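Local coordinates for alpha-1,2-mannosyltransferase (Ktr4), putative (PDB 7BOP), which is a putative fungal glycosyltransferase of the GT-A fold clan, modelled here with guanosine-5'-diphosphate, a manganese ion and sodium ions, at residues Asp54-Ala58 with Pro59-His63; His168-Cys171 with Arg172-Gly176. All blocks are in the same frame, centred on the assembly; numbering follows the deposited sequence.

Interaction 1: Asp54-Ala58 with Pro59-His63. With NA (sodium ion), chain I.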
ATOM      1  N   ASP A  54      13.758 -16.280 -20.823  1.00 40.36           N
ATOM      2  CA  ASP A  54      14.296 -17.642 -20.692  1.00 40.03           C
ATOM      3  C   ASP A  54      13.540 -18.511 -19.682  1.00 36.24           C
ATOM      4  O   ASP A  54      14.092 -19.460 -19.121  1.00 35.35           O
ATOM      5  CB  ASP A  54      15.812 -17.610 -20.421  1.00 44.44           C
ATOM      6  CG  ASP A  54      16.165 -16.882 -19.155  1.00 44.72           C
ATOM      7  OD1 ASP A  54      15.242 -16.410 -18.465  1.00 44.89           O
ATOM      8  OD2 ASP A  54      17.369 -16.788 -18.851  1.00 45.72           O
ATOM      9  N   ASN A  55      12.267 -18.189 -19.474  1.00 34.27           N
ATOM     10  CA  ASN A  55      11.355 -19.027 -18.696  1.00 33.85           C
ATOM     11  C   ASN A  55      10.032 -19.169 -19.408  1.00 33.18           C
ATOM     12  O   ASN A  55       9.694 -18.364 -20.282  1.00 33.93           O
ATOM     13  CB  ASN A  55      11.100 -18.417 -17.315  1.00 33.54           C
ATOM     14  CG  ASN A  55      12.265 -18.622 -16.377  1.00 33.96           C
ATOM     15  OD1 ASN A  55      12.446 -19.711 -15.847  1.00 34.22           O
ATOM     16  ND2 ASN A  55      13.072 -17.581 -16.182  1.00 34.65           N
ATOM     17  N   ASP A  56       9.283 -20.185 -18.997  1.00 31.86           N
ATOM     18  CA  ASP A  56       7.918 -20.377 -19.444  1.00 32.57           C
ATOM     19  C   ASP A  56       6.973 -19.506 -18.607  1.00 32.18           C
ATOM     20  O   ASP A  56       6.591 -19.886 -17.517  1.00 33.40           O
ATOM     21  CB  ASP A  56       7.539 -21.858 -19.304  1.00 31.49           C
ATOM     22  CG  ASP A  56       6.117 -22.146 -19.719  1.00 31.51           C
ATOM     23  OD1 ASP A  56       5.429 -21.246 -20.262  1.00 32.39           O
ATOM     24  OD2 ASP A  56       5.691 -23.306 -19.499  1.00 31.76           O
ATOM     25  N   TYR A  57       6.599 -18.349 -19.139  1.00 33.19           N
ATOM     26  CA  TYR A  57       5.584 -17.491 -18.536  1.00 33.66           C
ATOM     27  C   TYR A  57       4.356 -17.375 -19.443  1.00 34.94           C
ATOM     28  O   TYR A  57       3.599 -16.409 -19.352  1.00 36.08           O
ATOM     29  CB  TYR A  57       6.173 -16.107 -18.212  1.00 32.64           C
ATOM     30  CG  TYR A  57       6.958 -16.053 -16.910  1.00 31.45           C
ATOM     31  CD1 TYR A  57       6.306 -15.988 -15.679  1.00 32.24           C
ATOM     32  CD2 TYR A  57       8.345 -16.023 -16.913  1.00 32.02           C
ATOM     33  CE1 TYR A  57       7.024 -15.924 -14.482  1.00 31.92           C
ATOM     34  CE2 TYR A  57       9.077 -15.951 -15.729  1.00 32.52           C
ATOM     35  CZ  TYR A  57       8.413 -15.894 -14.517  1.00 32.46           C
ATOM     36  OH  TYR A  57       9.141 -15.820 -13.357  1.00 32.12           O
ATOM     37  N   ALA A  58       4.121 -18.381 -20.291  1.00 35.52           N
ATOM     38  CA  ALA A  58       2.935 -18.389 -21.148  1.00 36.93           C
ATOM     39  C   ALA A  58       1.664 -18.339 -20.287  1.00 35.96           C
ATOM     40  O   ALA A  58       1.595 -18.995 -19.244  1.00 34.56           O
ATOM     41  CB  ALA A  58       2.921 -19.620 -22.060  1.00 37.72           C
ATOM     42  N   PRO A  59       0.662 -17.555 -20.718  1.00 37.35           N
ATOM     43  CA  PRO A  59      -0.516 -17.316 -19.874  1.00 40.42           C
ATOM     44  C   PRO A  59      -1.328 -18.569 -19.529  1.00 42.14           C
ATOM     45  O   PRO A  59      -1.915 -18.632 -18.448  1.00 42.43           O
ATOM     46  CB  PRO A  59      -1.355 -16.329 -20.691  1.00 39.77           C
ATOM     47  CG  PRO A  59      -0.851 -16.430 -22.079  1.00 39.54           C
ATOM     48  CD  PRO A  59       0.574 -16.860 -22.012  1.00 37.74           C
ATOM     49  N   ASN A  60      -1.349 -19.555 -20.420  1.00 43.77           N
ATOM     50  CA  ASN A  60      -2.124 -20.777 -20.179  1.00 47.51           C
ATOM     51  C   ASN A  60      -1.273 -22.036 -19.955  1.00 46.27           C
ATOM     52  O   ASN A  60      -1.817 -23.133 -19.891  1.00 47.82           O
ATOM     53  CB  ASN A  60      -3.127 -20.957 -21.323  1.00 49.40           C
ATOM     54  CG  ASN A  60      -4.095 -19.790 -21.416  1.00 51.22           C
ATOM     55  OD1 ASN A  60      -4.723 -19.422 -20.425  1.00 53.11           O
ATOM     56  ND2 ASN A  60      -4.199 -19.184 -22.588  1.00 54.49           N
ATOM     57  N   SER A  61       0.040 -21.875 -19.787  1.00 42.91           N
ATOM     58  CA  SER A  61       0.915 -23.000 -19.446  1.00 39.63           C
ATOM     59  C   SER A  61       0.603 -23.555 -18.063  1.00 40.65           C
ATOM     60  O   SER A  61       0.399 -22.795 -17.109  1.00 38.23           O
ATOM     61  CB  SER A  61       2.391 -22.586 -19.499  1.00 37.69           C
ATOM     62  OG  SER A  61       3.231 -23.609 -18.986  1.00 36.68           O
ATOM     63  N   ALA A  62       0.586 -24.884 -17.964  1.00 37.31           N
ATOM     64  CA  ALA A  62       0.419 -25.572 -16.699  1.00 37.26           C
ATOM     65  C   ALA A  62       1.747 -25.748 -15.975  1.00 34.53           C
ATOM     66  O   ALA A  62       1.758 -26.252 -14.865  1.00 35.06           O
ATOM     67  CB  ALA A  62      -0.219 -26.942 -16.930  1.00 40.30           C
ATOM     68  N   HIS A  63       2.866 -25.374 -16.606  1.00 33.19           N
ATOM     69  CA  HIS A  63       4.197 -25.622 -16.053  1.00 33.60           C
ATOM     70  C   HIS A  63       5.015 -24.318 -16.069  1.00 34.09           C
ATOM     71  O   HIS A  63       6.224 -24.325 -16.311  1.00 32.53           O
ATOM     72  CB  HIS A  63       4.867 -26.755 -16.842  1.00 34.62           C
ATOM     73  CG  HIS A  63       3.938 -27.897 -17.127  1.00 34.83           C
ATOM     74  ND1 HIS A  63       3.467 -28.733 -16.136  1.00 34.69           N
ATOM     75  CD2 HIS A  63       3.342 -28.304 -18.275  1.00 35.95           C
ATOM     76  CE1 HIS A  63       2.634 -29.615 -16.661  1.00 34.29           C
ATOM     77  NE2 HIS A  63       2.543 -29.380 -17.958  1.00 35.41           N
TER
HETATM   78 NA    NA I 403       9.375 -17.000 -22.020  1.00 36.89          NA
HETATM   79  O   HOH W   1       7.027 -16.950 -21.687  1.00 33.94           O
HETATM   80  O   HOH W   2       9.474 -15.749 -23.951  1.00 42.76           O

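Interaction 2: His168-Cys171 with Arg172-Gly176. With GDP (guanosine-5'-diphosphate), chain H.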
ATOM      1  N   HIS A 168     -14.480   3.940   5.381  1.00 30.80           N
ATOM      2  CA  HIS A 168     -14.077   3.263   6.612  1.00 30.78           C
ATOM      3  C   HIS A 168     -14.103   1.741   6.409  1.00 30.28           C
ATOM      4  O   HIS A 168     -13.208   1.032   6.863  1.00 29.45           O
ATOM      5  CB  HIS A 168     -14.992   3.630   7.787  1.00 30.69           C
ATOM      6  CG  HIS A 168     -14.973   5.082   8.171  1.00 30.60           C
ATOM      7  ND1 HIS A 168     -14.349   5.546   9.307  1.00 29.82           N
ATOM      8  CD2 HIS A 168     -15.550   6.162   7.597  1.00 31.78           C
ATOM      9  CE1 HIS A 168     -14.527   6.852   9.405  1.00 30.46           C
ATOM     10  NE2 HIS A 168     -15.246   7.251   8.376  1.00 30.96           N
ATOM     11  N   GLN A 169     -15.133   1.247   5.725  1.00 31.07           N
ATOM     12  CA  GLN A 169     -15.239  -0.195   5.452  1.00 32.41           C
ATOM     13  C   GLN A 169     -14.081  -0.682   4.570  1.00 31.24           C
ATOM     14  O   GLN A 169     -13.523  -1.750   4.803  1.00 31.38           O
ATOM     15  CB  GLN A 169     -16.583  -0.521   4.803  1.00 33.06           C
ATOM     16  CG  GLN A 169     -17.759  -0.294   5.738  1.00 35.47           C
ATOM     17  CD  GLN A 169     -19.084  -0.414   5.016  1.00 36.76           C
ATOM     18  OE1 GLN A 169     -19.489   0.501   4.309  1.00 37.83           O
ATOM     19  NE2 GLN A 169     -19.756  -1.550   5.176  1.00 35.78           N
ATOM     20  N   MET A 170     -13.719   0.127   3.577  1.00 31.44           N
ATOM     21  CA  MET A 170     -12.568  -0.149   2.721  1.00 33.10           C
ATOM     22  C   MET A 170     -11.264  -0.199   3.517  1.00 31.17           C
ATOM     23  O   MET A 170     -10.470  -1.117   3.339  1.00 30.59           O
ATOM     24  CB  MET A 170     -12.496   0.877   1.584  1.00 34.45           C
ATOM     25  CG  MET A 170     -11.283   0.731   0.685  1.00 38.05           C
ATOM     26  SD  MET A 170      -9.811   1.538   1.348  1.00 39.36           S
ATOM     27  CE  MET A 170     -10.308   3.257   1.269  1.00 39.78           C
ATOM     28  N   CYS A 171     -11.051   0.772   4.397  1.00 30.98           N
ATOM     29  CA  CYS A 171      -9.836   0.805   5.216  1.00 31.04           C
ATOM     30  C   CYS A 171      -9.722  -0.423   6.115  1.00 30.55           C
ATOM     31  O   CYS A 171      -8.652  -1.020   6.244  1.00 30.84           O
ATOM     32  CB  CYS A 171      -9.788   2.074   6.070  1.00 30.72           C
ATOM     33  SG  CYS A 171      -9.502   3.587   5.115  1.00 32.94           S
ATOM     34  N   ARG A 172     -10.830  -0.784   6.739  1.00 32.13           N
ATOM     35  CA  ARG A 172     -10.898  -1.983   7.573  1.00 32.53           C
ATOM     36  C   ARG A 172     -10.646  -3.254   6.748  1.00 30.71           C
ATOM     37  O   ARG A 172      -9.886  -4.134   7.172  1.00 29.57           O
ATOM     38  CB  ARG A 172     -12.250  -2.055   8.274  1.00 33.68           C
ATOM     39  CG  ARG A 172     -12.451  -3.295   9.122  1.00 35.41           C
ATOM     40  CD  ARG A 172     -13.732  -3.198   9.917  1.00 36.64           C
ATOM     41  NE  ARG A 172     -13.870  -4.366  10.777  1.00 38.84           N
ATOM     42  CZ  ARG A 172     -14.546  -5.479  10.483  1.00 42.83           C
ATOM     43  NH1 ARG A 172     -15.218  -5.626   9.338  1.00 48.30           N
ATOM     44  NH2 ARG A 172     -14.560  -6.467  11.370  1.00 43.52           N
ATOM     45  N   TRP A 173     -11.238  -3.317   5.559  1.00 32.00           N
ATOM     46  CA  TRP A 173     -11.060  -4.476   4.679  1.00 31.76           C
ATOM     47  C   TRP A 173      -9.597  -4.667   4.263  1.00 33.02           C
ATOM     48  O   TRP A 173      -9.054  -5.774   4.362  1.00 32.73           O
ATOM     49  CB  TRP A 173     -11.945  -4.386   3.443  1.00 33.04           C
ATOM     50  CG  TRP A 173     -11.913  -5.662   2.640  1.00 35.25           C
ATOM     51  CD1 TRP A 173     -12.592  -6.812   2.914  1.00 36.08           C
ATOM     52  CD2 TRP A 173     -11.143  -5.923   1.463  1.00 34.87           C
ATOM     53  NE1 TRP A 173     -12.300  -7.773   1.982  1.00 35.73           N
ATOM     54  CE2 TRP A 173     -11.415  -7.260   1.077  1.00 35.78           C
ATOM     55  CE3 TRP A 173     -10.248  -5.166   0.699  1.00 34.46           C
ATOM     56  CZ2 TRP A 173     -10.841  -7.844  -0.048  1.00 35.15           C
ATOM     57  CZ3 TRP A 173      -9.673  -5.747  -0.423  1.00 35.90           C
ATOM     58  CH2 TRP A 173      -9.979  -7.081  -0.789  1.00 36.51           C
ATOM     59  N   ASN A 174      -8.959  -3.584   3.822  1.00 31.54           N
ATOM     60  CA  ASN A 174      -7.526  -3.619   3.501  1.00 30.58           C
ATOM     61  C   ASN A 174      -6.649  -3.890   4.728  1.00 30.04           C
ATOM     62  O   ASN A 174      -5.612  -4.530   4.598  1.00 30.88           O
ATOM     63  CB  ASN A 174      -7.093  -2.325   2.806  1.00 31.49           C
ATOM     64  CG  ASN A 174      -7.547  -2.264   1.358  1.00 31.87           C
ATOM     65  OD1 ASN A 174      -7.405  -3.223   0.614  1.00 32.52           O
ATOM     66  ND2 ASN A 174      -8.070  -1.125   0.953  1.00 33.74           N
ATOM     67  N   SER A 175      -7.068  -3.420   5.906  1.00 30.13           N
ATOM     68  CA  SER A 175      -6.289  -3.612   7.129  1.00 29.78           C
ATOM     69  C   SER A 175      -6.291  -5.042   7.669  1.00 31.21           C
ATOM     70  O   SER A 175      -5.266  -5.509   8.162  1.00 32.24           O
ATOM     71  CB  SER A 175      -6.771  -2.676   8.236  1.00 29.86           C
ATOM     72  OG  SER A 175      -6.571  -1.309   7.891  1.00 29.24           O
ATOM     73  N   GLY A 176      -7.439  -5.711   7.620  1.00 30.59           N
ATOM     74  CA  GLY A 176      -7.595  -7.004   8.290  1.00 33.04           C
ATOM     75  C   GLY A 176      -8.334  -8.127   7.592  1.00 33.70           C
ATOM     76  O   GLY A 176      -8.326  -9.252   8.097  1.00 32.93           O
TER
HETATM   77  PB  GDP H 402      -8.141   6.992  -2.053  1.00 50.77           P
HETATM   78  O1B GDP H 402      -8.669   8.309  -2.545  1.00 50.65           O
HETATM   79  O2B GDP H 402      -7.167   6.299  -3.022  1.00 47.74           O
HETATM   80  O3B GDP H 402      -7.672   6.967  -0.611  1.00 48.79           O
HETATM   81  O3A GDP H 402      -9.506   6.108  -2.031  1.00 49.25           O
HETATM   82  PA  GDP H 402     -10.148   5.318  -3.295  1.00 48.06           P
HETATM   83  O1A GDP H 402     -11.537   5.843  -3.571  1.00 47.04           O
HETATM   84  O2A GDP H 402      -9.084   5.236  -4.412  1.00 48.67           O
HETATM   85  O5' GDP H 402     -10.338   3.901  -2.556  1.00 46.05           O
HETATM   86  C5' GDP H 402      -9.225   3.043  -2.301  1.00 46.57           C
HETATM   87  C4' GDP H 402      -9.408   1.717  -3.034  1.00 46.69           C
HETATM   88  O4' GDP H 402     -10.571   1.057  -2.527  1.00 46.54           O
HETATM   89  C3' GDP H 402      -9.656   1.853  -4.530  1.00 45.40           C
HETATM   90  O3' GDP H 402      -9.113   0.682  -5.163  1.00 43.60           O
HETATM   91  C2' GDP H 402     -11.169   1.921  -4.662  1.00 46.38           C
HETATM   92  O2' GDP H 402     -11.623   1.427  -5.922  1.00 44.16           O
HETATM   93  C1' GDP H 402     -11.616   1.036  -3.503  1.00 45.21           C
HETATM   94  N9  GDP H 402     -12.875   1.383  -2.799  1.00 47.09           N
HETATM   95  C8  GDP H 402     -13.131   2.425  -1.959  1.00 45.68           C
HETATM   96  N7  GDP H 402     -14.395   2.341  -1.478  1.00 44.77           N
HETATM   97  C5  GDP H 402     -14.959   1.233  -1.999  1.00 45.48           C
HETATM   98  C6  GDP H 402     -16.265   0.545  -1.914  1.00 44.45           C
HETATM   99  O6  GDP H 402     -17.159   1.034  -1.205  1.00 41.97           O
HETATM  100  N1  GDP H 402     -16.448  -0.598  -2.609  1.00 44.87           N
HETATM  101  C2  GDP H 402     -15.466  -1.138  -3.376  1.00 44.27           C
HETATM  102  N2  GDP H 402     -15.686  -2.286  -4.067  1.00 43.47           N
HETATM  103  N3  GDP H 402     -14.250  -0.551  -3.505  1.00 43.81           N
HETATM  104  C4  GDP H 402     -13.950   0.600  -2.852  1.00 44.89           C

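Interaction 1: Asp54-Ala58 with Pro59-His63
A58 and S61 are the ends of a type I beta turn whose two corners, P59 (phi/psi -62/-31°) and N60, set its type. The bond that closes it, from S61 N to A58 O, is weak at 3.3 Å. A58 O has a second donor in R66 NH2, a partner from further along the same loop, and the ring constraint of P59 suits the first corner of such a turn.

The second tie is made by side chains. S61 OG donates to D56 OD2 over 2.5 Å, a short bond that reaches the carboxylate oxygen on its syn side and out of the carboxylate plane. D56 holds its CG anti to the backbone N (chi1 179°), which lays CG beside its own carbonyl carbon and carries the carboxylate toward S61. The other carboxylate oxygen is employed as well: D56 OD1 takes the N-H of A58 at 3.1 Å, nearly end-on to its C-O bond. The serine hydroxyl, set beside the carbonyl carbon of S61, in turn accepts from H63 N, 3.0 Å from S61 OG, so it serves as donor and acceptor at once. Both oxygens of the carboxylate are thus engaged, which fixes its rotation.

Just upstream, N55 O binds a sodium ion at 2.2 Å, together with A52 O and two waters; one of these also accepts from Y57 N. The buried ring of Y57 points away from 59-63, its OH bonded to D206.

The outcome is a surface loop built from interlocking small motifs: an Asx turn at D56 and an ST turn at S61, joined by their side chains across a type I beta turn.

Interaction 2: His168-Cys171 with Arg172-Gly176
R172 N to H168 O, W173 N to Q169 O, N174 N to M170 O and S175 N to C171 O are the backbone bonds that carry the i to i+4 ladder from H168-C171 into R172-G176. The S175 side chain adds to it. With chi1 at -64°, OG lies anti to the carbonyl carbon and folds back along the helix to donate to C171 O at 2.7 Å. It arrives 37° out of the carbonyl plane, on the face opposite to S175 N, 2.9 Å from C171 O, so one buried oxygen is held by two donors. This is the familiar serine-to-backbone bond within helix 165-177, whose 173-176 portion widens into a pi-type turn.

Among the side chains, M170 and N174, one turn apart, run at a slant to each other, with a close approach of M170 SD to N174 ND2 at 3.2 Å. The bent methionine chain lines the guanosine-5'-diphosphate pocket: M170 CG comes within 3.3 Å of the ribose O4', while M170 CE lies 3.7 Å from C5' of the ligand.

Charge enters through R172, whose chain extends from CG to NE and whose NE makes a salt bridge with D304.

How the interactions relate
Proceeding from the N terminus, the chain first meets interaction 1 in the loop between strands 30-31 and 69-74, where a turn at 58-61 brings S61 back to D56. It then enters strand 69-74 of the mixed sheet and passes through further strands and helices before helix 165-177, which carries interaction 2. Both contacts are local and lie in series, neither nested nor crossing. The centres of interactions 1 and 2 are about 34 Å apart, and the two do not touch. Interaction 1 shapes a peripheral loop, pinned to the body through Y57 and D206; interaction 2 lies in the buried interior, where M170 and W173 touch L74 of strand 69-74, beside the nucleotide.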